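Local coordinates for monomethylamine methyltransferase MtmB1 (Methanosarcina barkeri, PDB 1NTH), which catalyses the transfer of the methyl group from monomethylamine to the corrinoid cofactor of its partner protein MtmC, a step of methanogenesis from methylamine, at residues V389-A394 against G446-L451; L405-S410 against E452-V457; M344-A349 against M441-G446; D356-R361 against V396-V401. All blocks are in the same frame, centred on the assembly; numbering follows the deposited sequence. Where two conformers were deposited one is given.

Contact 1 of 4, residues V389-A394 against G446-L451; sequences VARATA and GARKKL
V389 overlaps L451 through one methyl on each side. V389 CG2 lies 3.9 Å from L451 CD1, and the two side chains cross at about a right angle. The first torsion of V389 (chi1 172°) sets CG2 beside its backbone N and anti to its carbonyl carbon. This methyl therefore faces L451. The V389 carbonyl O is gripped twice within its own helix. T393 N binds it at 2.9 Å and T393 OG1 at 2.8 Å, from opposite faces of the carbonyl plane. The hydroxyl comes from above that plane and not along a lone pair.

The second meeting is between two arginines. The extended chain of R448 and the chain of R391, bent at chi3, bring their NH2 atoms to 3.9 Å. Each NH2 sits at the edge of the other guanidinium, and the two planes are turned 47° apart. E388 OE2 forms a salt bridge to both NH2 atoms. R391 NH2 also binds F458 O, at the C-terminus, and R391 NH1 pairs with E152. V389, R448 and L451 pack on F458. Helix 438-454 thus lies on helix 380-393 through a small apolar patch beside a carboxylate shared by two arginines. That shared negative charge probably lets the two like charges lie so close.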
loop_
_atom_site.group_PDB
_atom_site.type_symbol
_atom_site.label_atom_id
_atom_site.label_comp_id
_atom_site.label_asym_id
_atom_site.label_seq_id
_atom_site.Cartn_x
_atom_site.Cartn_y
_atom_site.Cartn_z
ATOM N N VAL A 389 -28.952 19.809 -16.850
ATOM C CA VAL A 389 -29.477 21.121 -16.514
ATOM C C VAL A 389 -28.382 21.992 -15.904
ATOM O O VAL A 389 -28.331 23.198 -16.149
ATOM C CB VAL A 389 -30.672 21.003 -15.546
ATOM C CG1 VAL A 389 -31.083 22.380 -15.042
ATOM C CG2 VAL A 389 -31.846 20.341 -16.265
ATOM N N ALA A 390 -27.497 21.382 -15.118
ATOM C CA ALA A 390 -26.404 22.133 -14.510
ATOM C C ALA A 390 -25.494 22.678 -15.611
ATOM O O ALA A 390 -25.049 23.824 -15.554
ATOM C CB ALA A 390 -25.609 21.239 -13.557
ATOM N N ARG A 391 -25.216 21.851 -16.615
ATOM C CA ARG A 391 -24.370 22.275 -17.723
ATOM C C ARG A 391 -25.022 23.444 -18.459
ATOM O O ARG A 391 -24.363 24.429 -18.787
ATOM C CB ARG A 391 -24.148 21.124 -18.708
ATOM C CG ARG A 391 -23.241 21.496 -19.872
ATOM C CD ARG A 391 -23.169 20.390 -20.920
ATOM N NE ARG A 391 -24.442 20.200 -21.607
ATOM C CZ ARG A 391 -25.214 19.126 -21.472
ATOM N NH1 ARG A 391 -24.846 18.136 -20.670
ATOM N NH2 ARG A 391 -26.356 19.044 -22.142
ATOM N N ALA A 392 -26.322 23.325 -18.711
ATOM C CA ALA A 392 -27.066 24.364 -19.414
ATOM C C ALA A 392 -27.133 25.680 -18.639
ATOM O O ALA A 392 -27.106 26.760 -19.229
ATOM C CB ALA A 392 -28.478 23.869 -19.715
ATOM N N THR A 393 -27.214 25.584 -17.315
ATOM C CA THR A 393 -27.308 26.761 -16.454
ATOM C C THR A 393 -25.984 27.492 -16.233
ATOM O O THR A 393 -25.960 28.714 -16.086
ATOM C CB THR A 393 -27.884 26.370 -15.074
ATOM O OG1 THR A 393 -29.158 25.743 -15.255
ATOM C CG2 THR A 393 -28.057 27.599 -14.189
ATOM N N ALA A 394 -24.885 26.747 -16.205
ATOM C CA ALA A 394 -23.574 27.345 -15.978
ATOM C C ALA A 394 -23.283 28.505 -16.929
ATOM O O ALA A 394 -23.408 28.371 -18.144
ATOM C CB ALA A 394 -22.483 26.279 -16.103
ATOM N N GLY A 446 -39.737 14.815 -23.094
ATOM C CA GLY A 446 -40.806 15.774 -22.897
ATOM C C GLY A 446 -40.420 16.871 -21.926
ATOM O O GLY A 446 -40.689 18.049 -22.166
ATOM N N ALA A 447 -39.786 16.482 -20.825
ATOM C CA ALA A 447 -39.365 17.443 -19.813
ATOM C C ALA A 447 -38.279 18.363 -20.361
ATOM O O ALA A 447 -38.301 19.573 -20.135
ATOM C CB ALA A 447 -38.856 16.705 -18.577
ATOM N N ARG A 448 -37.331 17.781 -21.087
ATOM C CA ARG A 448 -36.233 18.543 -21.663
ATOM C C ARG A 448 -36.775 19.590 -22.631
ATOM O O ARG A 448 -36.304 20.727 -22.659
ATOM C CB ARG A 448 -35.279 17.602 -22.400
ATOM C CG ARG A 448 -33.880 18.150 -22.620
ATOM C CD ARG A 448 -33.065 17.158 -23.437
ATOM N NE ARG A 448 -31.622 17.341 -23.297
ATOM C CZ ARG A 448 -30.816 17.725 -24.281
ATOM N NH1 ARG A 448 -31.309 17.973 -25.487
ATOM N NH2 ARG A 448 -29.513 17.837 -24.064
ATOM N N LYS A 449 -37.770 19.196 -23.419
ATOM C CA LYS A 449 -38.375 20.102 -24.389
ATOM C C LYS A 449 -38.989 21.317 -23.701
ATOM O O LYS A 449 -38.846 22.442 -24.175
ATOM C CB LYS A 449 -39.445 19.368 -25.204
ATOM C CG LYS A 449 -40.179 20.250 -26.207
ATOM C CD LYS A 449 -39.213 20.931 -27.165
ATOM C CE LYS A 449 -39.947 21.864 -28.119
ATOM N NZ LYS A 449 -40.937 21.128 -28.953
ATOM N N LYS A 450 -39.668 21.089 -22.581
ATOM C CA LYS A 450 -40.286 22.185 -21.846
ATOM C C LYS A 450 -39.234 23.137 -21.297
ATOM O O LYS A 450 -39.445 24.349 -21.254
ATOM C CB LYS A 450 -41.155 21.646 -20.708
ATOM C CG LYS A 450 -42.423 20.967 -21.199
ATOM C CD LYS A 450 -43.386 20.660 -20.066
ATOM C CE LYS A 450 -44.677 20.067 -20.611
ATOM N NZ LYS A 450 -45.695 19.858 -19.547
ATOM N N LEU A 451 -38.098 22.590 -20.880
ATOM C CA LEU A 451 -37.023 23.420 -20.350
ATOM C C LEU A 451 -36.424 24.272 -21.464
ATOM O O LEU A 451 -36.058 25.425 -21.248
ATOM C CB LEU A 451 -35.946 22.542 -19.706
ATOM C CG LEU A 451 -36.376 21.821 -18.422
ATOM C CD1 LEU A 451 -35.292 20.843 -17.990
ATOM C CD2 LEU A 451 -36.647 22.842 -17.322
#

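Contact 2 of 4, residues L405-S410 against E452-V457; sequences LDKLVS and EDLGLV
L454 O and K407 NZ share one water. The water donates to the L454 carbonyl O at 2.7 Å, and the K407 ammonium donates to the water over 3.2 Å. The bridge lies beside an apolar contact in which L454 does most of the work. Its two methyls go to different residues. L454 CD1 rests 3.8 Å from L408 CB and 3.9 Å from L408 CD1, with the two leucines crossing at about a right angle. L454 CD2 touches K407 CB at 3.9 Å, and the extended lysine chain runs past the leucine in the opposite direction. With an alanine at L454, L408 CB and the K407 methylenes would probably lose their apolar cover, and a gap would open between the helices. On helix 398-410, S410 OG bonds back to D406 O at 2.8 Å.

Directly after L454 the chain turns. G455 has positive phi (125°), and its N binds E452 O at 3.0 Å. L456 N reaches back to L451 O (3.2 Å), probably a hydrogen bond. A side chain at G455 would jam against the L454 carbonyl O. This is a Schellman motif, a C-terminal helix cap, and it closes helix 438-454 against the side of helix 398-410.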
loop_
_atom_site.group_PDB
_atom_site.type_symbol
_atom_site.label_atom_id
_atom_site.label_comp_id
_atom_site.label_asym_id
_atom_site.label_seq_id
_atom_site.Cartn_x
_atom_site.Cartn_y
_atom_site.Cartn_z
ATOM N N LEU A 405 -36.577 30.506 -13.583
ATOM C CA LEU A 405 -37.031 29.816 -12.379
ATOM C C LEU A 405 -38.470 30.155 -12.023
ATOM O O LEU A 405 -39.243 29.277 -11.635
ATOM C CB LEU A 405 -36.111 30.140 -11.198
ATOM C CG LEU A 405 -34.761 29.417 -11.230
ATOM C CD1 LEU A 405 -33.861 29.956 -10.131
ATOM C CD2 LEU A 405 -34.984 27.916 -11.072
ATOM N N ASP A 406 -38.833 31.424 -12.150
ATOM C CA ASP A 406 -40.196 31.829 -11.832
ATOM C C ASP A 406 -41.187 31.098 -12.733
ATOM O O ASP A 406 -42.230 30.633 -12.272
ATOM C CB ASP A 406 -40.357 33.342 -11.996
ATOM C CG ASP A 406 -41.769 33.812 -11.694
ATOM O OD1 ASP A 406 -42.282 33.501 -10.597
ATOM O OD2 ASP A 406 -42.365 34.492 -12.554
ATOM N N LYS A 407 -40.854 30.986 -14.015
ATOM C CA LYS A 407 -41.726 30.305 -14.967
ATOM C C LYS A 407 -41.764 28.799 -14.738
ATOM O O LYS A 407 -42.822 28.173 -14.832
ATOM C CB LYS A 407 -41.264 30.570 -16.402
ATOM C CG LYS A 407 -41.339 32.021 -16.840
ATOM C CD LYS A 407 -40.853 32.165 -18.272
ATOM C CE LYS A 407 -40.893 33.613 -18.734
ATOM N NZ LYS A 407 -40.382 33.753 -20.128
ATOM N N LEU A 408 -40.604 28.220 -14.444
ATOM C CA LEU A 408 -40.507 26.782 -14.226
ATOM C C LEU A 408 -41.231 26.324 -12.969
ATOM O O LEU A 408 -42.020 25.379 -13.009
ATOM C CB LEU A 408 -39.035 26.359 -14.160
ATOM C CG LEU A 408 -38.752 24.879 -13.880
ATOM C CD1 LEU A 408 -39.489 23.994 -14.881
ATOM C CD2 LEU A 408 -37.251 24.641 -13.954
ATOM N N VAL A 409 -40.969 26.989 -11.850
ATOM C CA VAL A 409 -41.610 26.610 -10.602
ATOM C C VAL A 409 -43.128 26.733 -10.721
ATOM O O VAL A 409 -43.870 25.963 -10.111
ATOM C CB VAL A 409 -41.097 27.476 -9.432
ATOM C CG1 VAL A 409 -41.839 27.120 -8.148
ATOM C CG2 VAL A 409 -39.592 27.253 -9.249
ATOM N N SER A 410 -43.586 27.691 -11.521
ATOM C CA SER A 410 -45.019 27.893 -11.722
ATOM C C SER A 410 -45.659 26.708 -12.438
ATOM O O SER A 410 -46.869 26.494 -12.343
ATOM C CB SER A 410 -45.271 29.170 -12.528
ATOM O OG SER A 410 -44.957 30.324 -11.769
ATOM N N GLU A 452 -36.325 23.703 -22.660
ATOM C CA GLU A 452 -35.781 24.441 -23.792
ATOM C C GLU A 452 -36.719 25.586 -24.159
ATOM O O GLU A 452 -36.273 26.681 -24.498
ATOM C CB GLU A 452 -35.592 23.517 -24.995
ATOM C CG GLU A 452 -34.595 22.397 -24.752
ATOM C CD GLU A 452 -34.361 21.542 -25.981
ATOM O OE1 GLU A 452 -35.353 21.054 -26.564
ATOM O OE2 GLU A 452 -33.187 21.353 -26.362
ATOM N N ASP A 453 -38.022 25.334 -24.084
ATOM C CA ASP A 453 -38.997 26.366 -24.408
ATOM C C ASP A 453 -38.907 27.520 -23.417
ATOM O O ASP A 453 -39.267 28.651 -23.743
ATOM C CB ASP A 453 -40.418 25.795 -24.415
ATOM C CG ASP A 453 -40.641 24.794 -25.535
ATOM O OD1 ASP A 453 -39.927 24.875 -26.558
ATOM O OD2 ASP A 453 -41.539 23.936 -25.400
ATOM N N LEU A 454 -38.425 27.238 -22.210
ATOM C CA LEU A 454 -38.287 28.280 -21.196
ATOM C C LEU A 454 -37.017 29.098 -21.401
ATOM O O LEU A 454 -36.858 30.166 -20.812
ATOM C CB LEU A 454 -38.290 27.670 -19.790
ATOM C CG LEU A 454 -39.615 27.067 -19.319
ATOM C CD1 LEU A 454 -39.455 26.519 -17.909
ATOM C CD2 LEU A 454 -40.704 28.134 -19.352
ATOM N N GLY A 455 -36.108 28.597 -22.234
ATOM C CA GLY A 455 -34.883 29.332 -22.494
ATOM C C GLY A 455 -33.576 28.600 -22.252
ATOM O O GLY A 455 -32.511 29.120 -22.586
ATOM N N LEU A 456 -33.633 27.408 -21.668
ATOM C CA LEU A 456 -32.409 26.653 -21.421
ATOM C C LEU A 456 -31.832 26.107 -22.721
ATOM O O LEU A 456 -32.566 25.626 -23.584
ATOM C CB LEU A 456 -32.664 25.490 -20.459
ATOM C CG LEU A 456 -32.738 25.796 -18.961
ATOM C CD1 LEU A 456 -32.803 24.485 -18.186
ATOM C CD2 LEU A 456 -31.512 26.593 -18.534
ATOM N N VAL A 457 -30.514 26.187 -22.857
ATOM C CA VAL A 457 -29.833 25.680 -24.041
ATOM C C VAL A 457 -28.907 24.545 -23.609
ATOM O O VAL A 457 -27.914 24.770 -22.917
ATOM C CB VAL A 457 -29.002 26.781 -24.732
ATOM C CG1 VAL A 457 -28.344 26.224 -25.985
ATOM C CG2 VAL A 457 -29.893 27.965 -25.080
HETATM O O HOH W 1 -37.440 32.558 -19.697
#

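Contact 3 of 4, residues M344-A349 against M441-G446; sequences MCLLEA and MQVYDG
L346 points straight at the backbone of helix 438-454, and the side chains of V443 and Y444 flank its tip. The L346 CG-CD1 bond is aimed almost directly at Y444 CA, which lies 3.6 Å beyond L346 CD1. Y444 N is 4.0 Å from the same methyl. V443 and Y444 are consecutive, and their side chains leave the helix on different sides of this line. L346 CD1 is 4.2 Å from V443 CG1 on one side and 4.1 Å from Y444 CD1 on the other. The leucine methyl is thus seated between the two side chains, over the main chain that joins them. L346 CG lies anti to its carbonyl carbon (chi1 -62°) and CD1 anti to CA (chi2 -178°), so the chain runs out straight and CD1 leads.

Helix 343-359 links the parallel neighbours 330-333 and 363-366. It is the helix of a beta-alpha-beta crossover in the TIM barrel, and the C-terminal helix 438-454 packs on it.

The ring of Y444 swings toward helix 380-393, because CG is anti to the backbone N (chi1 -171°). There it packs on M381, R384 and M385, and Y444 OH is hydrogen-bonded to E388 OE1. The hydroxyl of this buried residue is thereby satisfied and the ring tethered at its far end. The helix also meets a second subunit: Y444 packs on its T2, whose N bonds to D445 OD1, and M441 on its F3.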
loop_
_atom_site.group_PDB
_atom_site.type_symbol
_atom_site.label_atom_id
_atom_site.label_comp_id
_atom_site.label_asym_id
_atom_site.label_seq_id
_atom_site.Cartn_x
_atom_site.Cartn_y
_atom_site.Cartn_z
ATOM N N MET A 344 -43.029 15.641 -13.813
ATOM C CA MET A 344 -42.907 16.531 -12.667
ATOM C C MET A 344 -41.607 16.314 -11.901
ATOM O O MET A 344 -40.936 17.276 -11.531
ATOM C CB MET A 344 -44.089 16.365 -11.711
ATOM C CG MET A 344 -44.084 17.404 -10.599
ATOM S SD MET A 344 -45.540 17.342 -9.547
ATOM C CE MET A 344 -44.978 18.255 -8.100
ATOM N N CYS A 345 -41.255 15.055 -11.659
ATOM C CA CYS A 345 -40.026 14.751 -10.934
ATOM C C CYS A 345 -38.831 15.406 -11.621
ATOM O O CYS A 345 -38.012 16.065 -10.979
ATOM C CB CYS A 345 -39.813 13.237 -10.860
ATOM S SG CYS A 345 -38.292 12.743 -9.994
ATOM N N LEU A 346 -38.739 15.229 -12.934
ATOM C CA LEU A 346 -37.639 15.805 -13.696
ATOM C C LEU A 346 -37.648 17.330 -13.662
ATOM O O LEU A 346 -36.594 17.955 -13.559
ATOM C CB LEU A 346 -37.686 15.311 -15.146
ATOM C CG LEU A 346 -37.530 13.797 -15.323
ATOM C CD1 LEU A 346 -37.553 13.449 -16.806
ATOM C CD2 LEU A 346 -36.215 13.334 -14.686
ATOM N N LEU A 347 -38.831 17.932 -13.746
ATOM C CA LEU A 347 -38.926 19.387 -13.717
ATOM C C LEU A 347 -38.589 19.937 -12.334
ATOM O O LEU A 347 -37.987 21.005 -12.216
ATOM C CB LEU A 347 -40.330 19.844 -14.137
ATOM C CG LEU A 347 -40.701 19.580 -15.599
ATOM C CD1 LEU A 347 -42.128 20.050 -15.858
ATOM C CD2 LEU A 347 -39.730 20.302 -16.520
ATOM N N GLU A 348 -38.979 19.209 -11.291
ATOM C CA GLU A 348 -38.691 19.633 -9.924
ATOM C C GLU A 348 -37.181 19.638 -9.705
ATOM O O GLU A 348 -36.613 20.614 -9.210
ATOM C CB GLU A 348 -39.339 18.680 -8.917
ATOM C CG GLU A 348 -40.827 18.898 -8.677
ATOM C CD GLU A 348 -41.379 17.935 -7.638
ATOM O OE1 GLU A 348 -41.701 16.781 -7.996
ATOM O OE2 GLU A 348 -41.472 18.326 -6.454
ATOM N N ALA A 349 -36.534 18.541 -10.080
ATOM C CA ALA A 349 -35.090 18.428 -9.920
ATOM C C ALA A 349 -34.382 19.469 -10.781
ATOM O O ALA A 349 -33.356 20.020 -10.382
ATOM C CB ALA A 349 -34.629 17.027 -10.302
ATOM N N MET A 441 -37.417 7.263 -21.380
ATOM C CA MET A 441 -36.711 8.109 -22.331
ATOM C C MET A 441 -37.652 9.138 -22.952
ATOM O O MET A 441 -37.265 10.284 -23.182
ATOM C CB MET A 441 -36.065 7.245 -23.413
ATOM C CG MET A 441 -34.914 6.398 -22.887
ATOM S SD MET A 441 -34.329 5.165 -24.058
ATOM C CE MET A 441 -33.529 6.194 -25.262
ATOM N N GLN A 442 -38.893 8.730 -23.207
ATOM C CA GLN A 442 -39.881 9.633 -23.790
ATOM C C GLN A 442 -40.274 10.710 -22.783
ATOM O O GLN A 442 -40.440 11.876 -23.144
ATOM C CB GLN A 442 -41.123 8.852 -24.228
ATOM C CG GLN A 442 -40.897 7.933 -25.421
ATOM C CD GLN A 442 -42.133 7.125 -25.780
ATOM O OE1 GLN A 442 -43.253 7.495 -25.430
ATOM N NE2 GLN A 442 -41.933 6.023 -26.495
ATOM N N VAL A 443 -40.421 10.316 -21.522
ATOM C CA VAL A 443 -40.774 11.254 -20.462
ATOM C C VAL A 443 -39.647 12.276 -20.325
ATOM O O VAL A 443 -39.889 13.475 -20.183
ATOM C CB VAL A 443 -40.967 10.524 -19.111
ATOM C CG1 VAL A 443 -41.122 11.533 -17.982
ATOM C CG2 VAL A 443 -42.195 9.629 -19.177
ATOM N N TYR A 444 -38.412 11.787 -20.374
ATOM C CA TYR A 444 -37.232 12.637 -20.263
ATOM C C TYR A 444 -37.237 13.671 -21.390
ATOM O O TYR A 444 -37.023 14.860 -21.156
ATOM C CB TYR A 444 -35.965 11.779 -20.354
ATOM C CG TYR A 444 -34.673 12.506 -20.031
ATOM C CD1 TYR A 444 -34.131 12.469 -18.743
ATOM C CD2 TYR A 444 -33.980 13.207 -21.016
ATOM C CE1 TYR A 444 -32.925 13.111 -18.448
ATOM C CE2 TYR A 444 -32.774 13.854 -20.732
ATOM C CZ TYR A 444 -32.253 13.799 -19.447
ATOM O OH TYR A 444 -31.055 14.421 -19.170
ATOM N N ASP A 445 -37.485 13.216 -22.616
ATOM C CA ASP A 445 -37.513 14.121 -23.760
ATOM C C ASP A 445 -38.569 15.205 -23.590
ATOM O O ASP A 445 -38.328 16.370 -23.905
ATOM C CB ASP A 445 -37.788 13.357 -25.056
ATOM C CG ASP A 445 -36.659 12.429 -25.433
ATOM O OD1 ASP A 445 -35.495 12.763 -25.129
ATOM O OD2 ASP A 445 -36.933 11.376 -26.047
ATOM N N GLY A 446 -39.737 14.815 -23.094
ATOM C CA GLY A 446 -40.806 15.774 -22.897
ATOM C C GLY A 446 -40.420 16.871 -21.926
ATOM O O GLY A 446 -40.689 18.049 -22.166
#

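Contact 4 of 4, residues D356-R361 against V396-V401; sequences DTASGR and VEISEV
I398 leaves the first turn of helix 398-410 with its CB pointing neither at nor away from the 356-361 segment. The next torsions correct this. At CB the chain branches, and CG1 sits beside the backbone N, anti to the carbonyl carbon (chi1 -62°). The second torsion (chi2 -54°) then bends the chain, and CD1 ends over the last turn of helix 343-359. CD1 makes both contacts of I398 with the 356-361 segment. It lies 3.7 Å from A358 O and 4.0 Å from A358 CB. The I398 side chain also packs on T54 and V118 in nearby loops.

V401, one turn on, points at the same alanine. V401 CG1 is 3.8 Å from A358 CB and V401 CG2 is 4.0 Å from it, so both methyls bear on one small side chain. The small A358 side chain is consistent with the close backbones: the A358 and I398 CA atoms are 6.9 Å apart.

Both helices have an end here. E397 takes the N-cap position of helix 398-410, and V401 N binds E397 O at 3.0 Å. Helix 343-359 closes in a Schellman motif at G360, where phi is positive and R361 N binds D356 O at 3.0 Å.

Around this junction, T357 and A358 rest on T393 of helix 380-393, and S359 packs on C319 of helix 309-325. D356 and T357 lie against L364 of strand 363-366, the barrel strand that follows, while helix 398-410 packs on A358 at the helix end.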
loop_
_atom_site.group_PDB
_atom_site.type_symbol
_atom_site.label_atom_id
_atom_site.label_comp_id
_atom_site.label_asym_id
_atom_site.label_seq_id
_atom_site.Cartn_x
_atom_site.Cartn_y
_atom_site.Cartn_z
ATOM N N ASP A 356 -29.226 25.798 -7.812
ATOM C CA ASP A 356 -27.947 25.435 -7.206
ATOM C C ASP A 356 -26.747 25.817 -8.067
ATOM O O ASP A 356 -25.746 26.329 -7.566
ATOM C CB ASP A 356 -27.899 23.932 -6.917
ATOM C CG ASP A 356 -28.854 23.518 -5.812
ATOM O OD1 ASP A 356 -29.228 24.387 -4.992
ATOM O OD2 ASP A 356 -29.214 22.322 -5.756
ATOM N N THR A 357 -26.844 25.560 -9.364
ATOM C CA THR A 357 -25.756 25.886 -10.275
ATOM C C THR A 357 -25.517 27.393 -10.341
ATOM O O THR A 357 -24.391 27.864 -10.168
ATOM C CB THR A 357 -26.054 25.349 -11.692
ATOM O OG1 THR A 357 -26.195 23.925 -11.638
ATOM C CG2 THR A 357 -24.930 25.711 -12.654
ATOM N N ALA A 358 -26.578 28.159 -10.570
ATOM C CA ALA A 358 -26.439 29.607 -10.666
ATOM C C ALA A 358 -26.053 30.276 -9.351
ATOM O O ALA A 358 -25.352 31.286 -9.355
ATOM C CB ALA A 358 -27.730 30.212 -11.196
ATOM N N SER A 359 -26.494 29.717 -8.227
ATOM C CA SER A 359 -26.183 30.315 -6.929
ATOM C C SER A 359 -24.761 30.038 -6.451
ATOM O O SER A 359 -24.315 30.618 -5.462
ATOM C CB SER A 359 -27.195 29.860 -5.864
ATOM O OG SER A 359 -27.093 28.474 -5.585
ATOM N N GLY A 360 -24.054 29.144 -7.138
ATOM C CA GLY A 360 -22.677 28.861 -6.764
ATOM C C GLY A 360 -22.347 27.581 -6.014
ATOM O O GLY A 360 -21.266 27.478 -5.441
ATOM N N ARG A 361 -23.248 26.602 -6.005
ATOM C CA ARG A 361 -22.974 25.347 -5.303
ATOM C C ARG A 361 -21.853 24.592 -6.005
ATOM O O ARG A 361 -21.779 24.586 -7.232
ATOM C CB ARG A 361 -24.216 24.450 -5.271
ATOM C CG ARG A 361 -25.380 24.989 -4.459
ATOM C CD ARG A 361 -25.122 24.925 -2.960
ATOM N NE ARG A 361 -26.240 25.511 -2.225
ATOM C CZ ARG A 361 -26.279 25.680 -0.907
ATOM N NH1 ARG A 361 -25.261 25.301 -0.147
ATOM N NH2 ARG A 361 -27.337 26.256 -0.349
ATOM N N VAL A 396 -24.967 31.272 -17.356
ATOM C CA VAL A 396 -26.123 32.084 -17.726
ATOM C C VAL A 396 -26.277 33.282 -16.788
ATOM O O VAL A 396 -26.052 33.176 -15.583
ATOM C CB VAL A 396 -27.424 31.245 -17.703
ATOM C CG1 VAL A 396 -28.623 32.122 -18.047
ATOM C CG2 VAL A 396 -27.314 30.098 -18.699
ATOM N N GLU A 397 -26.648 34.427 -17.357
ATOM C CA GLU A 397 -26.847 35.647 -16.581
ATOM C C GLU A 397 -27.881 35.404 -15.489
ATOM O O GLU A 397 -28.929 34.810 -15.738
ATOM C CB GLU A 397 -27.320 36.780 -17.497
ATOM C CG GLU A 397 -26.242 37.326 -18.423
ATOM C CD GLU A 397 -26.779 38.338 -19.414
ATOM O OE1 GLU A 397 -27.643 39.155 -19.022
ATOM O OE2 GLU A 397 -26.332 38.325 -20.584
ATOM N N ILE A 398 -27.589 35.875 -14.282
ATOM C CA ILE A 398 -28.489 35.686 -13.152
ATOM C C ILE A 398 -29.889 36.262 -13.371
ATOM O O ILE A 398 -30.879 35.666 -12.948
ATOM C CB ILE A 398 -27.878 36.283 -11.866
ATOM C CG1 ILE A 398 -26.569 35.558 -11.539
ATOM C CG2 ILE A 398 -28.862 36.165 -10.705
ATOM C CD1 ILE A 398 -26.697 34.038 -11.444
ATOM N N SER A 399 -29.978 37.414 -14.028
ATOM C CA SER A 399 -31.284 38.018 -14.277
ATOM C C SER A 399 -32.138 37.051 -15.094
ATOM O O SER A 399 -33.332 36.893 -14.839
ATOM C CB SER A 399 -31.131 39.344 -15.030
ATOM O OG SER A 399 -30.565 39.142 -16.313
ATOM N N GLU A 400 -31.516 36.401 -16.072
ATOM C CA GLU A 400 -32.219 35.444 -16.918
ATOM C C GLU A 400 -32.606 34.192 -16.135
ATOM O O GLU A 400 -33.673 33.617 -16.352
ATOM C CB GLU A 400 -31.350 35.068 -18.120
ATOM C CG GLU A 400 -31.290 36.147 -19.192
ATOM C CD GLU A 400 -30.277 35.843 -20.277
ATOM O OE1 GLU A 400 -30.259 34.696 -20.774
ATOM O OE2 GLU A 400 -29.503 36.757 -20.638
ATOM N N VAL A 401 -31.735 33.773 -15.224
ATOM C CA VAL A 401 -32.003 32.594 -14.413
ATOM C C VAL A 401 -33.231 32.818 -13.533
ATOM O O VAL A 401 -34.102 31.951 -13.443
ATOM C CB VAL A 401 -30.792 32.246 -13.516
ATOM C CG1 VAL A 401 -31.158 31.121 -12.556
ATOM C CG2 VAL A 401 -29.610 31.834 -14.385
#

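How the contacts relate
Contacts 1, 2 and 3 lie along one helix, 438-454, and contacts 1 and 3 share G446. Their centres are about 8 Å apart for contacts 1 and 2, and about 10 Å for contacts 1 and 3. L347 and L451 meet where contacts 1 and 3 join, with their CD2 atoms 4.1 Å apart. L408 of contact 2 reaches the same leucines. Contact 4 touches contact 1 through T357, whose OG1 lies 3.4 Å from A390 CB. Contacts 3 and 4 use the same helix, 343-359, yet their centres are about 21 Å apart. Together the four contacts join helices 343-359, 380-393, 398-410 and 438-454 into one cluster at the side of the TIM barrel.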